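Local coordinates for protection of telomeres protein 1 (Schizosaccharomyces pombe, PDB 1QZG) that binds single-stranded telomeric DNA through this N-terminal OB-fold domain, protects the 3' overhang and regulates telomerase and telomere length, at residues I87-K92 with L107-I112; Y72-T77 with K169-Q174; G25-Q30 with I44-G49; V99-G104 with S141-C146. One frame throughout, in Å; residues are numbered along the deposited sequence.

Contact 1: residues I87-K92 with L107-I112; sequences IHLFSK and LLLHQI. With TMP (thymidine-5'-phosphate), chain E; nucleotides of chain A.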
# COMPACT_ATOMS: atom_id res chain seq x y z
N ILE C 87 6.16 0.40 5.59
CA ILE C 87 6.60 1.28 4.53
C ILE C 87 6.63 2.73 5.00
O ILE C 87 5.64 3.23 5.55
CB ILE C 87 5.66 1.19 3.29
CG1 ILE C 87 5.54 -0.27 2.86
CG2 ILE C 87 6.16 2.04 2.14
CD1 ILE C 87 4.31 -0.60 2.05
N HIS C 88 7.77 3.38 4.79
CA HIS C 88 7.87 4.79 5.13
C HIS C 88 7.75 5.58 3.84
O HIS C 88 8.52 5.35 2.90
CB HIS C 88 9.21 5.12 5.79
CG HIS C 88 9.40 4.48 7.12
ND1 HIS C 88 8.54 4.69 8.18
CD2 HIS C 88 10.33 3.61 7.57
CE1 HIS C 88 8.93 3.99 9.22
NE2 HIS C 88 10.02 3.32 8.88
N LEU C 89 6.74 6.45 3.85
CA LEU C 89 6.54 7.30 2.69
C LEU C 89 7.06 8.70 3.00
O LEU C 89 6.65 9.29 4.00
CB LEU C 89 5.06 7.35 2.34
CG LEU C 89 4.46 5.98 2.04
CD1 LEU C 89 2.95 6.05 1.89
CD2 LEU C 89 5.11 5.40 0.80
N PHE C 90 7.96 9.23 2.16
CA PHE C 90 8.53 10.55 2.40
C PHE C 90 8.26 11.53 1.29
O PHE C 90 7.98 11.14 0.15
CB PHE C 90 10.06 10.47 2.53
CG PHE C 90 10.54 9.65 3.69
CD1 PHE C 90 10.89 8.31 3.52
CD2 PHE C 90 10.71 10.22 4.95
CE1 PHE C 90 11.41 7.56 4.58
CE2 PHE C 90 11.22 9.48 6.02
CZ PHE C 90 11.57 8.15 5.83
N SER C 91 8.34 12.81 1.62
CA SER C 91 8.18 13.84 0.62
C SER C 91 9.07 15.02 0.96
O SER C 91 9.08 15.50 2.10
CB SER C 91 6.74 14.30 0.50
OG SER C 91 6.67 15.25 -0.55
N LYS C 92 9.83 15.46 -0.03
CA LYS C 92 10.74 16.59 0.10
C LYS C 92 10.13 17.76 -0.66
O LYS C 92 10.76 18.80 -0.82
CB LYS C 92 12.10 16.26 -0.53
CG LYS C 92 12.78 15.03 0.01
CD LYS C 92 14.05 14.74 -0.78
CE LYS C 92 14.80 13.54 -0.23
NZ LYS C 92 15.22 13.73 1.20
N LEU C 107 -4.69 0.65 -0.71
CA LEU C 107 -3.67 1.61 -1.10
C LEU C 107 -2.74 1.01 -2.14
O LEU C 107 -2.16 -0.06 -1.93
CB LEU C 107 -2.83 2.03 0.11
CG LEU C 107 -1.63 2.94 -0.19
CD1 LEU C 107 -2.11 4.32 -0.71
CD2 LEU C 107 -0.82 3.12 1.06
N LEU C 108 -2.60 1.72 -3.26
CA LEU C 108 -1.72 1.32 -4.34
C LEU C 108 -0.51 2.26 -4.33
O LEU C 108 -0.66 3.48 -4.37
CB LEU C 108 -2.46 1.44 -5.68
CG LEU C 108 -1.77 1.00 -6.97
CD1 LEU C 108 -2.80 0.98 -8.11
CD2 LEU C 108 -0.62 1.94 -7.31
N LEU C 109 0.69 1.68 -4.26
CA LEU C 109 1.92 2.47 -4.24
C LEU C 109 2.78 2.17 -5.45
O LEU C 109 3.03 1.01 -5.79
CB LEU C 109 2.71 2.20 -2.96
CG LEU C 109 2.06 2.67 -1.66
CD1 LEU C 109 2.73 2.00 -0.45
CD2 LEU C 109 2.20 4.21 -1.56
N HIS C 110 3.21 3.23 -6.12
CA HIS C 110 4.06 3.10 -7.30
C HIS C 110 5.46 3.64 -7.01
O HIS C 110 5.60 4.83 -6.71
CB HIS C 110 3.44 3.85 -8.48
CG HIS C 110 4.24 3.81 -9.73
ND1 HIS C 110 4.63 4.95 -10.40
CD2 HIS C 110 4.75 2.77 -10.43
CE1 HIS C 110 5.34 4.62 -11.45
NE2 HIS C 110 5.43 3.30 -11.49
N GLN C 111 6.46 2.77 -7.08
CA GLN C 111 7.88 3.16 -6.86
C GLN C 111 8.27 3.16 -5.39
O GLN C 111 8.49 4.21 -4.79
CB GLN C 111 8.19 4.53 -7.52
CG GLN C 111 8.22 4.49 -9.05
CD GLN C 111 9.61 4.23 -9.63
OE1 GLN C 111 10.47 5.10 -9.63
NE2 GLN C 111 9.81 3.03 -10.10
N ILE C 112 8.37 1.97 -4.80
CA ILE C 112 8.77 1.82 -3.42
C ILE C 112 10.03 0.96 -3.38
O ILE C 112 10.05 -0.13 -3.95
CB ILE C 112 7.68 1.13 -2.59
CG1 ILE C 112 6.37 1.91 -2.69
CG2 ILE C 112 8.14 1.00 -1.16
CD1 ILE C 112 6.45 3.33 -2.10
C1' TMP E . 12.69 3.72 13.99
N1 TMP E . 13.45 3.51 12.76
C2 TMP E . 12.83 2.96 11.66
O2 TMP E . 11.66 2.63 11.66
N3 TMP E . 13.64 2.80 10.56
C4 TMP E . 14.98 3.14 10.46
O4 TMP E . 15.58 2.92 9.41
C5 TMP E . 15.56 3.72 11.64
C5M TMP E . 17.00 4.14 11.62
C6 TMP E . 14.78 3.87 12.71
P DT A 4 19.10 9.38 10.85
OP1 DT A 4 19.85 10.05 11.94
OP2 DT A 4 18.53 8.02 11.07
O5' DT A 4 17.91 10.36 10.48
C5' DT A 4 16.58 9.94 10.61
C4' DT A 4 15.66 11.05 10.18
O4' DT A 4 15.74 11.23 8.74
C3' DT A 4 14.20 10.75 10.49
O3' DT A 4 13.61 11.86 11.15
C2' DT A 4 13.57 10.48 9.13
C1' DT A 4 14.43 11.31 8.20
N1 DT A 4 14.45 10.84 6.80
C2 DT A 4 14.03 11.71 5.83
O2 DT A 4 13.69 12.85 6.06
N3 DT A 4 14.02 11.20 4.55
C4 DT A 4 14.38 9.92 4.17
O4 DT A 4 14.28 9.59 2.99
C5 DT A 4 14.85 9.07 5.23
C7 DT A 4 15.30 7.68 4.89
C6 DT A 4 14.86 9.56 6.48
P DA A 5 12.77 11.59 12.49
OP1 DA A 5 12.32 12.88 13.07
OP2 DA A 5 13.58 10.66 13.29
O5' DA A 5 11.49 10.82 11.93
C5' DA A 5 11.09 9.58 12.47
C4' DA A 5 10.08 8.93 11.55
O4' DA A 5 10.75 8.50 10.34
C3' DA A 5 9.49 7.67 12.15
O3' DA A 5 8.21 7.43 11.58
C2' DA A 5 10.46 6.59 11.71
C1' DA A 5 11.06 7.11 10.41
N9 DA A 5 12.52 6.99 10.39
C8 DA A 5 13.38 7.35 11.40
N7 DA A 5 14.64 7.16 11.11
C5 DA A 5 14.61 6.64 9.82
C6 DA A 5 15.64 6.25 8.94
N6 DA A 5 16.94 6.34 9.22
N1 DA A 5 15.27 5.77 7.73
C2 DA A 5 13.96 5.70 7.45
N3 DA A 5 12.91 6.04 8.18
C4 DA A 5 13.31 6.52 9.37
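I87 and L109 reach toward each other tip to tip, with I87 CD1 3.9 Å from L109 CD1. I87 CG1 lies beside the backbone N (chi1 -54°), which puts the other branch, CG2, anti to N and facing I112. There it meets I112 CG2, the two side chains crossing at about a right angle. L89 CD2 touches two partners, 3.8 Å from I112 CD1 and 3.9 Å from L109 CD2. All four residues are buried, and the contact is made of methyl groups.

H88 and F90, which follow I87 and L89 in turn on strand 85-91, meet TMP and the DNA. H88 NE2 donates to TMP O2 at 3.3 Å with an N-H...O angle of 141°. T70 bonds ND1 and so helps to fix the ring's rotation. F90 lies with one face under DT4 of chain A, whose C4 sits 3.5 Å above the ring centre. Its rim meets DA5 of chain A, with CZ 3.4 Å from N3. An alanine at F90 would remove that ring and would probably leave the DT4 base without its flat support.

Strand 85-91 lies between strands 67-74 and 120-126. Its inner side chains face strands 106-109 and 112-117 across the barrel interior.

Contact 2: residues Y72-T77 with K169-Q174; sequences YLWDPT and KIWDEQ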
# COMPACT_ATOMS: atom_id res chain seq x y z
N TYR C 72 1.41 0.19 7.12
CA TYR C 72 1.67 -1.22 7.14
C TYR C 72 0.70 -1.79 6.15
O TYR C 72 -0.51 -1.72 6.36
CB TYR C 72 1.46 -1.81 8.55
CG TYR C 72 2.60 -1.53 9.49
CD1 TYR C 72 2.75 -0.28 10.10
CD2 TYR C 72 3.57 -2.50 9.75
CE1 TYR C 72 3.83 -0.02 10.95
CE2 TYR C 72 4.65 -2.25 10.59
CZ TYR C 72 4.77 -1.01 11.18
OH TYR C 72 5.85 -0.75 12.01
N LEU C 73 1.22 -2.36 5.06
CA LEU C 73 0.38 -2.90 4.01
C LEU C 73 0.22 -4.40 4.12
O LEU C 73 1.17 -5.13 4.38
CB LEU C 73 0.95 -2.61 2.62
CG LEU C 73 0.54 -1.30 1.92
CD1 LEU C 73 0.91 -1.34 0.45
CD2 LEU C 73 -0.95 -1.04 2.08
N TRP C 74 -1.01 -4.85 3.91
CA TRP C 74 -1.34 -6.25 4.01
C TRP C 74 -2.06 -6.71 2.76
O TRP C 74 -2.70 -5.90 2.06
CB TRP C 74 -2.24 -6.45 5.24
CG TRP C 74 -2.87 -7.81 5.38
CD1 TRP C 74 -2.42 -8.82 6.19
CD2 TRP C 74 -4.03 -8.32 4.71
NE1 TRP C 74 -3.24 -9.91 6.08
CE2 TRP C 74 -4.24 -9.63 5.18
CE3 TRP C 74 -4.93 -7.81 3.76
CZ2 TRP C 74 -5.30 -10.43 4.73
CZ3 TRP C 74 -5.98 -8.58 3.33
CH2 TRP C 74 -6.16 -9.89 3.81
N ASP C 75 -1.97 -8.00 2.46
CA ASP C 75 -2.72 -8.57 1.35
C ASP C 75 -2.94 -10.03 1.73
O ASP C 75 -2.28 -10.53 2.66
CB ASP C 75 -2.01 -8.34 0.00
CG ASP C 75 -0.90 -9.31 -0.30
OD1 ASP C 75 -0.72 -10.27 0.47
OD2 ASP C 75 -0.19 -9.10 -1.31
N PRO C 76 -3.85 -10.73 1.05
CA PRO C 76 -4.14 -12.13 1.34
C PRO C 76 -2.98 -13.12 1.41
O PRO C 76 -3.19 -14.27 1.77
CB PRO C 76 -5.16 -12.51 0.27
CG PRO C 76 -5.84 -11.20 -0.03
CD PRO C 76 -4.67 -10.25 -0.08
N THR C 77 -1.76 -12.70 1.07
CA THR C 77 -0.65 -13.64 1.14
C THR C 77 0.01 -13.67 2.51
O THR C 77 0.81 -14.56 2.81
CB THR C 77 0.41 -13.38 0.07
OG1 THR C 77 0.92 -12.06 0.24
CG2 THR C 77 -0.19 -13.52 -1.32
N LYS C 169 -12.84 -6.42 0.59
CA LYS C 169 -13.79 -7.47 0.93
C LYS C 169 -13.09 -8.63 1.64
O LYS C 169 -13.55 -9.08 2.70
CB LYS C 169 -14.47 -7.98 -0.35
CG LYS C 169 -15.32 -9.23 -0.15
CD LYS C 169 -15.80 -9.78 -1.49
CE LYS C 169 -16.60 -11.07 -1.29
NZ LYS C 169 -17.05 -11.66 -2.59
N ILE C 170 -11.99 -9.12 1.07
CA ILE C 170 -11.25 -10.22 1.68
C ILE C 170 -10.73 -9.81 3.04
O ILE C 170 -10.85 -10.55 4.02
CB ILE C 170 -10.06 -10.67 0.79
CG1 ILE C 170 -10.58 -11.12 -0.57
CG2 ILE C 170 -9.29 -11.79 1.48
CD1 ILE C 170 -9.50 -11.55 -1.52
N TRP C 171 -10.16 -8.61 3.11
CA TRP C 171 -9.64 -8.10 4.36
C TRP C 171 -10.77 -8.13 5.39
O TRP C 171 -10.59 -8.61 6.51
CB TRP C 171 -9.16 -6.66 4.20
CG TRP C 171 -8.83 -6.00 5.49
CD1 TRP C 171 -7.75 -6.23 6.25
CD2 TRP C 171 -9.64 -5.06 6.21
NE1 TRP C 171 -7.81 -5.49 7.41
CE2 TRP C 171 -8.97 -4.76 7.41
CE3 TRP C 171 -10.86 -4.44 5.95
CZ2 TRP C 171 -9.48 -3.86 8.35
CZ3 TRP C 171 -11.37 -3.55 6.89
CH2 TRP C 171 -10.68 -3.27 8.08
N ASP C 172 -11.93 -7.62 5.00
CA ASP C 172 -13.07 -7.59 5.90
C ASP C 172 -13.52 -8.98 6.34
O ASP C 172 -13.73 -9.22 7.53
CB ASP C 172 -14.24 -6.85 5.25
CG ASP C 172 -15.38 -6.61 6.22
OD1 ASP C 172 -15.11 -6.09 7.33
OD2 ASP C 172 -16.54 -6.92 5.89
N GLU C 173 -13.66 -9.91 5.40
CA GLU C 173 -14.08 -11.26 5.76
C GLU C 173 -13.14 -11.86 6.80
O GLU C 173 -13.57 -12.56 7.71
CB GLU C 173 -14.10 -12.18 4.54
CG GLU C 173 -14.98 -11.73 3.39
CD GLU C 173 -14.94 -12.72 2.24
OE1 GLU C 173 -13.88 -13.36 2.04
OE2 GLU C 173 -15.96 -12.85 1.52
N GLN C 174 -11.85 -11.57 6.65
CA GLN C 174 -10.84 -12.10 7.55
C GLN C 174 -10.63 -11.33 8.85
O GLN C 174 -9.89 -11.79 9.72
CB GLN C 174 -9.51 -12.22 6.81
CG GLN C 174 -9.50 -13.30 5.74
CD GLN C 174 -8.15 -13.45 5.06
OE1 GLN C 174 -7.11 -13.29 5.69
NE2 GLN C 174 -8.16 -13.78 3.77
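Next to the tryptophans W74 and W171, which join the two segments, D75 OD1 accepts the backbone N of T77 at 2.7 Å. The donor stands 38° out of the carboxylate plane, and the bond closes an Asx turn around P76. The other oxygen, D75 OD2, takes the backbone N of I32. The T77 hydroxyl is in turn bonded by the backbone N of R33. These bonds tie the end of strand 67-74 to the chain near 32-35.

W74 carries the contact with the helix. Its CG is anti to the backbone N (chi1 171°), and this swings the indole out to helix 169-174. W171 brings an edge to one face of W74 in a T-shaped pair, the planes at 70°. The centroids of the W74 six-membered ring and the W171 five-membered ring are 5.5 Å apart. P76 N lies over the opposite face, 3.7 Å above the plane. At the rim, W74 CZ2 meets Q174 OE1 at 3.5 Å, with the amide turned steeply to the ring. On the P76 side, P76 CG rests on I170 CG2 at 3.8 Å.

K52 makes a cation-pi contact with W74. Helix and strand are thus held by aromatic and apolar surfaces. The polar bonds shape the turn rather than bridge the two segments, and Q174 OE1 probably finds a weakly positive ring edge.

Contact 3: residues G25-Q30 with I44-G49; sequences GELTFQ and IVNLFG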
# COMPACT_ATOMS: atom_id res chain seq x y z
N GLY C 25 -3.41 -3.71 -15.28
CA GLY C 25 -3.19 -2.62 -16.21
C GLY C 25 -1.76 -2.62 -16.70
O GLY C 25 -1.23 -3.65 -17.09
N GLU C 26 -1.12 -1.47 -16.66
CA GLU C 26 0.24 -1.32 -17.16
C GLU C 26 1.33 -1.57 -16.10
O GLU C 26 2.51 -1.61 -16.43
CB GLU C 26 0.44 0.07 -17.77
CG GLU C 26 -0.16 0.23 -19.17
CD GLU C 26 0.23 1.54 -19.83
OE1 GLU C 26 1.39 1.97 -19.66
OE2 GLU C 26 -0.63 2.13 -20.52
N LEU C 27 0.94 -1.76 -14.85
CA LEU C 27 1.93 -1.97 -13.79
C LEU C 27 2.03 -3.38 -13.23
O LEU C 27 1.04 -4.12 -13.14
CB LEU C 27 1.70 -1.02 -12.60
CG LEU C 27 1.92 0.48 -12.78
CD1 LEU C 27 1.58 1.19 -11.48
CD2 LEU C 27 3.35 0.76 -13.20
N THR C 28 3.25 -3.74 -12.86
CA THR C 28 3.54 -5.03 -12.27
C THR C 28 3.72 -4.83 -10.77
O THR C 28 4.45 -3.93 -10.35
CB THR C 28 4.84 -5.62 -12.84
OG1 THR C 28 4.67 -5.88 -14.24
CG2 THR C 28 5.19 -6.91 -12.13
N PHE C 29 3.05 -5.65 -9.98
CA PHE C 29 3.14 -5.56 -8.53
C PHE C 29 3.77 -6.79 -7.92
O PHE C 29 3.88 -7.84 -8.54
CB PHE C 29 1.74 -5.42 -7.91
CG PHE C 29 1.01 -4.20 -8.35
CD1 PHE C 29 0.38 -4.16 -9.59
CD2 PHE C 29 0.95 -3.08 -7.53
CE1 PHE C 29 -0.29 -3.02 -10.01
CE2 PHE C 29 0.29 -1.93 -7.94
CZ PHE C 29 -0.34 -1.90 -9.19
N GLN C 30 4.18 -6.64 -6.67
CA GLN C 30 4.74 -7.76 -5.94
C GLN C 30 3.84 -7.98 -4.73
O GLN C 30 3.52 -7.03 -4.01
CB GLN C 30 6.18 -7.48 -5.48
CG GLN C 30 7.09 -8.65 -5.27
CD GLN C 30 8.45 -8.19 -4.77
OE1 GLN C 30 8.86 -7.02 -4.99
NE2 GLN C 30 9.16 -9.05 -4.06
N ILE C 44 13.10 -1.96 -6.53
CA ILE C 44 12.02 -0.99 -6.57
C ILE C 44 10.77 -1.72 -7.05
O ILE C 44 10.80 -2.41 -8.07
CB ILE C 44 12.32 0.17 -7.55
CG1 ILE C 44 13.66 0.83 -7.19
CG2 ILE C 44 11.21 1.21 -7.48
CD1 ILE C 44 14.14 1.84 -8.23
N VAL C 45 9.67 -1.57 -6.32
CA VAL C 45 8.44 -2.27 -6.68
C VAL C 45 7.20 -1.41 -6.59
O VAL C 45 7.24 -0.26 -6.16
CB VAL C 45 8.21 -3.48 -5.74
CG1 VAL C 45 9.43 -4.37 -5.71
CG2 VAL C 45 7.89 -2.97 -4.32
N ASN C 46 6.08 -2.01 -7.01
CA ASN C 46 4.77 -1.38 -6.92
C ASN C 46 4.01 -2.31 -6.00
O ASN C 46 4.17 -3.53 -6.07
CB ASN C 46 4.09 -1.32 -8.29
CG ASN C 46 4.86 -0.49 -9.27
OD1 ASN C 46 5.30 0.62 -8.94
ND2 ASN C 46 5.04 -1.00 -10.48
N LEU C 47 3.19 -1.74 -5.13
CA LEU C 47 2.43 -2.51 -4.17
C LEU C 47 0.96 -2.12 -4.19
O LEU C 47 0.60 -1.01 -4.60
CB LEU C 47 3.01 -2.31 -2.77
CG LEU C 47 4.51 -2.65 -2.67
CD1 LEU C 47 5.08 -2.11 -1.38
CD2 LEU C 47 4.70 -4.16 -2.77
N PHE C 48 0.12 -3.04 -3.74
CA PHE C 48 -1.31 -2.83 -3.71
C PHE C 48 -1.80 -3.69 -2.56
O PHE C 48 -1.80 -4.92 -2.65
CB PHE C 48 -1.92 -3.29 -5.04
CG PHE C 48 -3.24 -2.64 -5.38
CD1 PHE C 48 -3.66 -2.58 -6.71
CD2 PHE C 48 -4.05 -2.11 -4.39
CE1 PHE C 48 -4.88 -1.99 -7.04
CE2 PHE C 48 -5.28 -1.52 -4.71
CZ PHE C 48 -5.69 -1.46 -6.05
N GLY C 49 -2.19 -3.04 -1.48
CA GLY C 49 -2.65 -3.78 -0.32
C GLY C 49 -3.68 -3.02 0.48
O GLY C 49 -4.25 -2.04 0.01
O HOH W 1 6.61 -4.32 -8.83
O HOH W 2 1.39 -5.82 -3.46
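F29 brings a ring edge to the backbone of L47, beside N46, and its side chain can be followed atom by atom. CB sits 3.6 Å from N46 O. CG stays near the same oxygen. CD2 comes to 3.5 Å from L47 C, and CE2 to 3.5 Å from L47 O. At the tip, CZ comes near F48 CD1. The F29 and F48 rings meet obliquely, with planes at 43°. CG of F29 is anti to the carbonyl carbon (chi1 -61°), which sends the ring across strand 44-49, its far end near F48. With a serine in place of F29 the ring is gone, and a gap would probably open beside L47 and F48.

Polar bonds lie next to the ring. N46 ND2 donates to T28 O at 3.0 Å, tilted from the carbonyl plane, while N46 OD1 takes the backbone N of Q111. The carboxamide is therefore gripped at both ends. Q30 N donates to N46 O at 3.2 Å. One water links T28 O to N46 N.

Strands 27-30 and 44-49 cross at 78° and are not sheet neighbours. The short hairpin 21-24/27-30 lies across strand 43-59, which corresponds to the long, curved first strand of an OB-fold barrel.

Contact 4: residues V99-G104 with S141-C146; sequences VIKQVG and SKDTLC
K101 and D143 cross obliquely, and the ammonium group of K101 meets D143 twice. K101 NZ forms a salt bridge with D143 OD2 at 2.7 Å. The same nitrogen donates to the backbone D143 O at 2.8 Å, standing 46° above that carbonyl plane. CG of K101 is anti to the backbone N (chi1 -161°), which sends the chain out across the facing loop. Its methylene groups run over the backbone on the way. CB lies 3.1 Å from T144 O, and CD lies 3.3 Å from D143 O. D143 has its CG between the backbone N and the carbonyl carbon, which turns the carboxylate back to K101.

Next to K101, T144 meets Q102. The T144 CG2 methyl packs against CD of the Q102 side chain, while the T144 hydroxyl accepts the backbone N of D136. V99 CG1 touches C146 SG at 3.4 Å. Q148 bonds the carbonyl oxygens of both V99 and C146, so a third group joins the two loops.

The ends of this surface contact differ in kind. At one, V99 and C146 meet through nonpolar packing. At the other, the K101–D143 pair is exposed, so water probably weakens its attraction, and the added backbone bond should help to hold NZ in place.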
# COMPACT_ATOMS: atom_id res chain seq x y z
N VAL C 99 -3.33 10.74 2.64
CA VAL C 99 -4.00 11.13 3.87
C VAL C 99 -4.91 9.95 4.17
O VAL C 99 -5.97 9.80 3.57
CB VAL C 99 -4.84 12.41 3.70
CG1 VAL C 99 -5.64 12.68 4.97
CG2 VAL C 99 -3.94 13.59 3.39
N ILE C 100 -4.47 9.11 5.09
CA ILE C 100 -5.22 7.92 5.45
C ILE C 100 -6.12 8.18 6.64
O ILE C 100 -5.70 8.78 7.62
CB ILE C 100 -4.25 6.78 5.76
CG1 ILE C 100 -3.45 6.48 4.49
CG2 ILE C 100 -5.01 5.56 6.27
CD1 ILE C 100 -2.22 5.65 4.71
N LYS C 101 -7.35 7.71 6.55
CA LYS C 101 -8.25 7.95 7.66
C LYS C 101 -8.46 6.74 8.56
O LYS C 101 -8.64 6.89 9.76
CB LYS C 101 -9.59 8.47 7.16
CG LYS C 101 -10.37 9.15 8.26
CD LYS C 101 -11.59 9.86 7.72
CE LYS C 101 -12.72 9.74 8.72
NZ LYS C 101 -13.93 10.48 8.32
N GLN C 102 -8.43 5.54 8.00
CA GLN C 102 -8.60 4.36 8.82
C GLN C 102 -8.07 3.08 8.20
O GLN C 102 -7.92 2.98 6.98
CB GLN C 102 -10.09 4.14 9.16
CG GLN C 102 -10.95 3.73 7.97
CD GLN C 102 -12.40 3.46 8.36
OE1 GLN C 102 -12.82 2.30 8.47
NE2 GLN C 102 -13.17 4.52 8.57
N VAL C 103 -7.79 2.12 9.06
CA VAL C 103 -7.31 0.81 8.67
C VAL C 103 -8.40 0.20 7.78
O VAL C 103 -9.59 0.42 8.02
CB VAL C 103 -7.11 -0.07 9.94
CG1 VAL C 103 -7.11 -1.53 9.58
CG2 VAL C 103 -5.78 0.31 10.61
N GLY C 104 -7.99 -0.54 6.76
CA GLY C 104 -8.96 -1.15 5.86
C GLY C 104 -8.98 -0.51 4.48
O GLY C 104 -9.51 -1.09 3.54
N SER C 141 -19.33 3.85 7.87
CA SER C 141 -18.98 5.25 7.70
C SER C 141 -18.92 5.53 6.20
O SER C 141 -18.55 4.65 5.42
CB SER C 141 -17.62 5.54 8.35
OG SER C 141 -17.23 6.89 8.14
N LYS C 142 -19.26 6.74 5.79
CA LYS C 142 -19.24 7.03 4.37
C LYS C 142 -18.21 8.08 3.98
O LYS C 142 -18.12 8.47 2.82
CB LYS C 142 -20.65 7.43 3.92
CG LYS C 142 -21.69 6.41 4.38
CD LYS C 142 -23.02 6.55 3.68
CE LYS C 142 -23.97 5.42 4.07
NZ LYS C 142 -25.39 5.77 3.77
N ASP C 143 -17.42 8.52 4.95
CA ASP C 143 -16.37 9.50 4.68
C ASP C 143 -15.00 8.94 5.05
O ASP C 143 -14.17 9.64 5.63
CB ASP C 143 -16.66 10.82 5.42
CG ASP C 143 -16.62 10.67 6.93
OD1 ASP C 143 -16.95 9.58 7.43
OD2 ASP C 143 -16.27 11.66 7.61
N THR C 144 -14.76 7.68 4.71
CA THR C 144 -13.47 7.06 5.03
C THR C 144 -12.36 7.60 4.14
O THR C 144 -11.22 7.73 4.58
CB THR C 144 -13.53 5.51 4.91
OG1 THR C 144 -13.83 5.12 3.57
CG2 THR C 144 -14.59 4.95 5.85
N LEU C 145 -12.67 7.93 2.88
CA LEU C 145 -11.67 8.49 1.98
C LEU C 145 -11.78 10.01 1.95
O LEU C 145 -12.68 10.56 1.30
CB LEU C 145 -11.84 7.95 0.55
CG LEU C 145 -10.94 8.64 -0.48
CD1 LEU C 145 -9.48 8.18 -0.30
CD2 LEU C 145 -11.42 8.30 -1.87
N CYS C 146 -10.88 10.70 2.64
CA CYS C 146 -10.94 12.15 2.64
C CYS C 146 -10.17 12.78 1.49
O CYS C 146 -9.46 12.10 0.75
CB CYS C 146 -10.48 12.69 4.00
SG CYS C 146 -8.99 11.97 4.68

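How the contacts relate
From the N terminus, contact 3 closes first. It brings strand 43-59 back against the hairpin strand 27-30 before any other contact opens. Contact 2 opens next, at the end of strand 67-74, and closes last, at helix 158-175. Contacts 1 and 4 are both nested inside this long loop. They also cross: 87-92 and 99-104 come first, then 107-112 closes contact 1 and 141-146 closes contact 4. Contacts 1, 2 and 3 share the barrel sheet. L73 packs on I87, L109 and L47 where they converge. Backbone bonds join L109 to L47 and I112 to V45. Contact 4 ties two outer loops together, and V103 and G104 touch W171 of the helix.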